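Local coordinates for GDP-mannose-dependent alpha-(1-6)-phosphatidylinositol monomannoside mannosyltransferase (Corynebacterium glutamicum, PDB 3OKP), which is a mannosyltransferase of the GT-B clan, built from two Rossmann-like domains, modelled here with guanosine-5'-diphosphate-alpha-d-mannose, at residues 224-229 against 337-342; 319-324 against 352-357. One frame throughout, in Å; residues are numbered along the deposited sequence.

In the fold
Both contacts belong to the C-terminal Rossmann-like domain of a GT-B glycosyltransferase, whose six-stranded parallel sheet ends at strand 323-325. The centres of contacts 1 and 2 lie about 20 Å apart, and their segments alternate along the chain. Contact 1 joins the end of helix 213-226 to the end of helix 331-342 at the periphery, its centre about 29 Å from that of the chain; contact 2, its centre about 18 Å from the same point, sets the turn before strand 323-325 against helix 345-362. Leu324 bridges them: its CD1 is 3.9 Å from Leu341 CD1 and from Leu337 CG. Pocket residues for guanosine-5'-diphosphate-alpha-d-mannose fall between 205 and 298, before segments 319-324, 337-342 and 352-357.

Contact 1: 224-229 against 337-342; sequences IAARPD and LLIELL
Leu342 O, the carbonyl oxygen of the last residue of helix 331-342, receives Arg227 NH1, a water and, from beyond the two segments, Arg348 NH2. The NH1 bond is weak: 3.1 Å to Leu342 O, with an N-H...O angle of 138°. The oxygen nevertheless lies at the edge of the guanidinium and in its plane. The water donates to Leu342 O at 3.0 Å and accepts a weak bond from Arg227 NH2 at 3.3 Å, so it spans the same two groups by a second route. The strongest partner of the guanidinium is Asp343, whose OD1 forms a salt bridge with NH1; charge and helix-end carbonyl together hold this end of the arginine. Arg227 is the first residue to leave helical geometry after helix 213-226. Bends at chi2 (-67°) and chi3 (-60°) curl its chain and put the guanidinium edge at Leu342 O. Arg227 NH1 also passes 4.0 Å from Leu342 CB. Ala226, immediately before the arginine, meets Ile339, one turn back from Leu342 on the other helix: Ala226 CB is 3.8 Å from Ile339 CD1 and 3.9 Å from its CG2, so both branches of the isoleucine close on a single methyl. On the inner side of helix 331-342, Leu338, Leu341 and Leu342 pack on Ile275 of strand 275-278. Such packing between the C-terminal ends of neighbouring helices, flanking a parallel sheet, belongs to the alpha/beta architecture of a Rossmann-like GT-B domain.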
ATOM      1  N   ILE A 224     -21.934 -21.276   2.446  1.00  7.93           N
ATOM      2  CA  ILE A 224     -22.284 -22.342   1.501  1.00  8.22           C
ATOM      3  C   ILE A 224     -23.674 -22.914   1.778  1.00  8.45           C
ATOM      4  O   ILE A 224     -24.426 -23.193   0.845  1.00  8.46           O
ATOM      5  CB  ILE A 224     -21.221 -23.480   1.506  1.00  8.38           C
ATOM      6  CG1 ILE A 224     -19.869 -22.942   1.029  1.00  8.50           C
ATOM      7  CG2 ILE A 224     -21.664 -24.658   0.629  1.00  8.59           C
ATOM      8  CD1 ILE A 224     -18.684 -23.769   1.472  1.00  9.48           C
ATOM      9  N   ALA A 225     -24.013 -23.087   3.054  1.00  8.70           N
ATOM     10  CA  ALA A 225     -25.329 -23.609   3.424  1.00  9.15           C
ATOM     11  C   ALA A 225     -26.448 -22.711   2.887  1.00  9.17           C
ATOM     12  O   ALA A 225     -27.442 -23.203   2.349  1.00  9.20           O
ATOM     13  CB  ALA A 225     -25.441 -23.779   4.937  1.00  9.44           C
ATOM     14  N   ALA A 226     -26.258 -21.398   3.007  1.00  9.04           N
ATOM     15  CA  ALA A 226     -27.237 -20.418   2.532  1.00  9.20           C
ATOM     16  C   ALA A 226     -27.209 -20.262   1.009  1.00  9.09           C
ATOM     17  O   ALA A 226     -28.260 -20.157   0.371  1.00  9.29           O
ATOM     18  CB  ALA A 226     -27.008 -19.074   3.207  1.00  9.02           C
ATOM     19  N   ARG A 227     -26.002 -20.243   0.444  1.00  8.70           N
ATOM     20  CA  ARG A 227     -25.797 -20.064  -0.991  1.00  8.58           C
ATOM     21  C   ARG A 227     -24.830 -21.139  -1.511  1.00  8.68           C
ATOM     22  O   ARG A 227     -23.623 -20.900  -1.593  1.00  8.49           O
ATOM     23  CB  ARG A 227     -25.253 -18.657  -1.286  1.00  8.04           C
ATOM     24  CG  ARG A 227     -26.135 -17.488  -0.803  1.00  8.27           C
ATOM     25  CD  ARG A 227     -27.472 -17.402  -1.553  1.00  8.44           C
ATOM     26  NE  ARG A 227     -27.282 -17.221  -2.993  1.00  8.84           N
ATOM     27  CZ  ARG A 227     -27.166 -16.042  -3.597  1.00  8.99           C
ATOM     28  NH1 ARG A 227     -27.224 -14.918  -2.891  1.00  8.14           N
ATOM     29  NH2 ARG A 227     -26.984 -15.989  -4.910  1.00  9.06           N
ATOM     30  N   PRO A 228     -25.359 -22.336  -1.845  1.00  9.19           N
ATOM     31  CA  PRO A 228     -24.550 -23.525  -2.166  1.00  9.43           C
ATOM     32  C   PRO A 228     -23.530 -23.391  -3.307  1.00  9.35           C
ATOM     33  O   PRO A 228     -22.581 -24.177  -3.368  1.00  9.27           O
ATOM     34  CB  PRO A 228     -25.607 -24.581  -2.508  1.00  9.85           C
ATOM     35  CG  PRO A 228     -26.817 -24.140  -1.750  1.00 10.17           C
ATOM     36  CD  PRO A 228     -26.800 -22.645  -1.906  1.00  9.57           C
ATOM     37  N   ASP A 229     -23.723 -22.415  -4.191  1.00  9.55           N
ATOM     38  CA  ASP A 229     -22.799 -22.192  -5.308  1.00  9.84           C
ATOM     39  C   ASP A 229     -21.796 -21.049  -5.068  1.00  9.39           C
ATOM     40  O   ASP A 229     -21.069 -20.654  -5.983  1.00  9.28           O
ATOM     41  CB  ASP A 229     -23.570 -21.992  -6.626  1.00 10.16           C
ATOM     42  CG  ASP A 229     -24.531 -20.804  -6.586  1.00 11.27           C
ATOM     43  OD1 ASP A 229     -24.985 -20.416  -5.487  1.00 12.30           O
ATOM     44  OD2 ASP A 229     -24.837 -20.255  -7.666  1.00 13.20           O
ATOM     45  N   LEU A 337     -22.480 -11.329   7.613  1.00 10.47           N
ATOM     46  CA  LEU A 337     -22.172 -10.210   6.719  1.00 10.08           C
ATOM     47  C   LEU A 337     -22.066 -10.637   5.255  1.00  9.42           C
ATOM     48  O   LEU A 337     -22.587  -9.959   4.369  1.00  9.41           O
ATOM     49  CB  LEU A 337     -20.875  -9.514   7.158  1.00 10.04           C
ATOM     50  CG  LEU A 337     -20.892  -8.137   7.842  1.00 11.50           C
ATOM     51  CD1 LEU A 337     -22.236  -7.758   8.459  1.00 12.16           C
ATOM     52  CD2 LEU A 337     -19.779  -8.024   8.878  1.00 11.79           C
ATOM     53  N   LEU A 338     -21.390 -11.756   5.008  1.00  8.75           N
ATOM     54  CA  LEU A 338     -21.235 -12.276   3.647  1.00  8.15           C
ATOM     55  C   LEU A 338     -22.575 -12.683   3.016  1.00  8.10           C
ATOM     56  O   LEU A 338     -22.872 -12.280   1.892  1.00  7.96           O
ATOM     57  CB  LEU A 338     -20.220 -13.426   3.607  1.00  7.85           C
ATOM     58  CG  LEU A 338     -18.745 -13.013   3.733  1.00  7.47           C
ATOM     59  CD1 LEU A 338     -17.860 -14.195   4.128  1.00  7.54           C
ATOM     60  CD2 LEU A 338     -18.235 -12.356   2.446  1.00  6.75           C
ATOM     61  N   ILE A 339     -23.376 -13.456   3.746  1.00  8.34           N
ATOM     62  CA  ILE A 339     -24.698 -13.887   3.270  1.00  8.52           C
ATOM     63  C   ILE A 339     -25.632 -12.690   3.046  1.00  9.08           C
ATOM     64  O   ILE A 339     -26.297 -12.603   2.009  1.00  8.87           O
ATOM     65  CB  ILE A 339     -25.362 -14.900   4.239  1.00  8.98           C
ATOM     66  CG1 ILE A 339     -24.524 -16.184   4.346  1.00  8.62           C
ATOM     67  CG2 ILE A 339     -26.797 -15.229   3.793  1.00  8.69           C
ATOM     68  CD1 ILE A 339     -24.817 -17.009   5.601  1.00  8.76           C
ATOM     69  N   GLU A 340     -25.661 -11.775   4.016  1.00  9.51           N
ATOM     70  CA  GLU A 340     -26.481 -10.558   3.941  1.00 10.59           C
ATOM     71  C   GLU A 340     -26.184  -9.744   2.674  1.00 10.41           C
ATOM     72  O   GLU A 340     -27.106  -9.327   1.965  1.00 10.68           O
ATOM     73  CB  GLU A 340     -26.290  -9.705   5.203  1.00 10.50           C
ATOM     74  CG  GLU A 340     -27.304  -8.571   5.374  1.00 12.34           C
ATOM     75  CD  GLU A 340     -27.086  -7.755   6.644  1.00 12.47           C
ATOM     76  OE1 GLU A 340     -25.956  -7.738   7.178  1.00 14.48           O
ATOM     77  OE2 GLU A 340     -28.056  -7.123   7.107  1.00 15.85           O
ATOM     78  N   LEU A 341     -24.900  -9.539   2.387  1.00 10.25           N
ATOM     79  CA  LEU A 341     -24.484  -8.796   1.197  1.00 10.31           C
ATOM     80  C   LEU A 341     -24.753  -9.542  -0.107  1.00 10.07           C
ATOM     81  O   LEU A 341     -25.231  -8.945  -1.072  1.00 10.22           O
ATOM     82  CB  LEU A 341     -23.010  -8.389   1.287  1.00 10.12           C
ATOM     83  CG  LEU A 341     -22.647  -7.175   2.142  1.00 11.10           C
ATOM     84  CD1 LEU A 341     -21.148  -6.905   2.041  1.00 11.97           C
ATOM     85  CD2 LEU A 341     -23.446  -5.936   1.732  1.00 11.99           C
ATOM     86  N   LEU A 342     -24.442 -10.838  -0.134  1.00  9.84           N
ATOM     87  CA  LEU A 342     -24.729 -11.680  -1.301  1.00  9.77           C
ATOM     88  C   LEU A 342     -26.225 -11.736  -1.633  1.00 10.12           C
ATOM     89  O   LEU A 342     -26.600 -11.865  -2.801  1.00 10.15           O
ATOM     90  CB  LEU A 342     -24.181 -13.099  -1.106  1.00  9.46           C
ATOM     91  CG  LEU A 342     -22.663 -13.321  -1.152  1.00  9.41           C
ATOM     92  CD1 LEU A 342     -22.323 -14.741  -0.708  1.00  8.57           C
ATOM     93  CD2 LEU A 342     -22.077 -13.026  -2.534  1.00  8.79           C
TER
HETATM   94  O   HOH W   1     -25.168 -13.206  -5.055  1.00 26.22           O

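Contact 2: 319-324 against 352-357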
ATOM      1  N   THR A 319     -15.417   3.640   4.217  1.00 11.38           N
ATOM      2  CA  THR A 319     -16.436   4.423   4.916  1.00 11.86           C
ATOM      3  C   THR A 319     -17.664   3.524   5.104  1.00 11.90           C
ATOM      4  O   THR A 319     -17.754   2.480   4.457  1.00 11.50           O
ATOM      5  CB  THR A 319     -16.839   5.697   4.122  1.00 12.15           C
ATOM      6  OG1 THR A 319     -17.704   5.341   3.039  1.00 11.81           O
ATOM      7  CG2 THR A 319     -15.611   6.434   3.581  1.00 12.40           C
ATOM      8  N   PRO A 320     -18.607   3.911   5.993  1.00 12.43           N
ATOM      9  CA  PRO A 320     -19.856   3.148   6.136  1.00 12.56           C
ATOM     10  C   PRO A 320     -20.625   2.957   4.822  1.00 12.44           C
ATOM     11  O   PRO A 320     -21.413   2.018   4.704  1.00 12.50           O
ATOM     12  CB  PRO A 320     -20.672   4.001   7.112  1.00 13.22           C
ATOM     13  CG  PRO A 320     -19.647   4.724   7.911  1.00 13.37           C
ATOM     14  CD  PRO A 320     -18.560   5.048   6.932  1.00 12.88           C
ATOM     15  N   ALA A 321     -20.393   3.834   3.846  1.00 12.27           N
ATOM     16  CA  ALA A 321     -21.033   3.714   2.534  1.00 12.05           C
ATOM     17  C   ALA A 321     -20.359   2.694   1.610  1.00 11.43           C
ATOM     18  O   ALA A 321     -20.999   2.160   0.706  1.00 11.35           O
ATOM     19  CB  ALA A 321     -21.105   5.077   1.849  1.00 12.41           C
ATOM     20  N   THR A 322     -19.077   2.420   1.837  1.00 11.12           N
ATOM     21  CA  THR A 322     -18.284   1.656   0.867  1.00 10.89           C
ATOM     22  C   THR A 322     -17.914   0.244   1.318  1.00 10.82           C
ATOM     23  O   THR A 322     -17.630  -0.629   0.489  1.00 10.47           O
ATOM     24  CB  THR A 322     -16.982   2.402   0.471  1.00 10.86           C
ATOM     25  OG1 THR A 322     -16.021   2.305   1.531  1.00 10.71           O
ATOM     26  CG2 THR A 322     -17.259   3.867   0.157  1.00 11.01           C
ATOM     27  N   GLY A 323     -17.903   0.029   2.630  1.00 10.92           N
ATOM     28  CA  GLY A 323     -17.402  -1.219   3.182  1.00 10.89           C
ATOM     29  C   GLY A 323     -17.792  -1.465   4.623  1.00 11.25           C
ATOM     30  O   GLY A 323     -18.366  -0.597   5.283  1.00 11.20           O
ATOM     31  N   LEU A 324     -17.475  -2.663   5.102  1.00 11.37           N
ATOM     32  CA  LEU A 324     -17.747  -3.056   6.475  1.00 11.87           C
ATOM     33  C   LEU A 324     -16.456  -3.499   7.148  1.00 11.90           C
ATOM     34  O   LEU A 324     -15.583  -4.090   6.509  1.00 11.47           O
ATOM     35  CB  LEU A 324     -18.787  -4.182   6.513  1.00 11.99           C
ATOM     36  CG  LEU A 324     -20.199  -3.838   6.017  1.00 12.88           C
ATOM     37  CD1 LEU A 324     -20.891  -5.054   5.408  1.00 13.00           C
ATOM     38  CD2 LEU A 324     -21.047  -3.223   7.128  1.00 13.92           C
ATOM     39  N   GLY A 352     -20.563  -0.517  -3.960  1.00  9.94           N
ATOM     40  CA  GLY A 352     -19.527  -0.489  -4.988  1.00  9.51           C
ATOM     41  C   GLY A 352     -19.440   0.838  -5.718  1.00  9.75           C
ATOM     42  O   GLY A 352     -18.344   1.333  -5.988  1.00  9.67           O
ATOM     43  N   ALA A 353     -20.597   1.416  -6.042  1.00  9.81           N
ATOM     44  CA  ALA A 353     -20.651   2.758  -6.625  1.00 10.12           C
ATOM     45  C   ALA A 353     -20.004   3.765  -5.677  1.00 10.02           C
ATOM     46  O   ALA A 353     -19.204   4.607  -6.104  1.00 10.24           O
ATOM     47  CB  ALA A 353     -22.089   3.160  -6.932  1.00 10.57           C
ATOM     48  N   ALA A 354     -20.345   3.660  -4.391  1.00  9.54           N
ATOM     49  CA  ALA A 354     -19.789   4.539  -3.363  1.00  9.42           C
ATOM     50  C   ALA A 354     -18.284   4.328  -3.204  1.00  9.00           C
ATOM     51  O   ALA A 354     -17.545   5.286  -2.983  1.00  9.13           O
ATOM     52  CB  ALA A 354     -20.511   4.340  -2.027  1.00  9.27           C
ATOM     53  N   GLY A 355     -17.842   3.076  -3.322  1.00  8.66           N
ATOM     54  CA  GLY A 355     -16.416   2.743  -3.279  1.00  8.25           C
ATOM     55  C   GLY A 355     -15.625   3.438  -4.374  1.00  8.53           C
ATOM     56  O   GLY A 355     -14.571   4.022  -4.112  1.00  8.75           O
ATOM     57  N   ARG A 356     -16.143   3.373  -5.599  1.00  8.45           N
ATOM     58  CA  ARG A 356     -15.526   4.022  -6.755  1.00  8.83           C
ATOM     59  C   ARG A 356     -15.448   5.541  -6.585  1.00  9.26           C
ATOM     60  O   ARG A 356     -14.405   6.142  -6.833  1.00  9.44           O
ATOM     61  CB  ARG A 356     -16.269   3.645  -8.048  1.00  8.78           C
ATOM     62  CG  ARG A 356     -15.775   4.351  -9.318  1.00  9.31           C
ATOM     63  CD  ARG A 356     -14.364   3.922  -9.690  1.00  9.07           C
ATOM     64  NE  ARG A 356     -13.818   4.706 -10.795  1.00  9.96           N
ATOM     65  CZ  ARG A 356     -12.633   4.489 -11.363  1.00  9.52           C
ATOM     66  NH1 ARG A 356     -11.854   3.500 -10.943  1.00  8.14           N
ATOM     67  NH2 ARG A 356     -12.229   5.264 -12.363  1.00  9.14           N
ATOM     68  N   ALA A 357     -16.552   6.148  -6.154  1.00  9.65           N
ATOM     69  CA  ALA A 357     -16.604   7.587  -5.898  1.00 10.27           C
ATOM     70  C   ALA A 357     -15.624   7.997  -4.795  1.00 10.48           C
ATOM     71  O   ALA A 357     -14.972   9.042  -4.893  1.00 10.59           O
ATOM     72  CB  ALA A 357     -18.025   8.012  -5.538  1.00 10.51           C
TER
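With chi1 at 76°, Thr322 directs its two branches to different tasks: CG2, anti to the carbonyl carbon, meets the backbone of helix 345-362, while OG1 sits between the backbone N and the carbonyl carbon and serves the turn. This is loop-on-helix packing in the C-terminal Rossmann-like domain of the GT-B fold, at the entry to edge strand 323-325. The turn is tied together from within. Thr319 N donates to Thr322 OG1 at 3.1 Å in a nearly straight bond (169°), and Thr319 O accepts from both Thr322 N and Gly323 N. Outside the segments, OG1 also pairs with Gln300 OE1, so the hydroxyl is gripped from the turn and from helix 294-301, which should hold the rotation of the threonine. At Gly355, which has no side chain, the backbones come close: Thr322 CA is 4.7 Å from Gly355 CA, and Thr322 CB is 3.8 Å from the same Gly355 CA. The preceding residue, Ala354, points its methyl toward the turn, where it meets the Ala321 side chain, the two CB atoms 4.0 Å apart, and Thr322 CG2. His358, further along the helix, touches both threonines of the turn. Two methyls lie against carbonyl groups: Ala354 CB is 3.5 Å from Ala321 O, and Thr322 CG2 is 3.5 Å from Ala354 O.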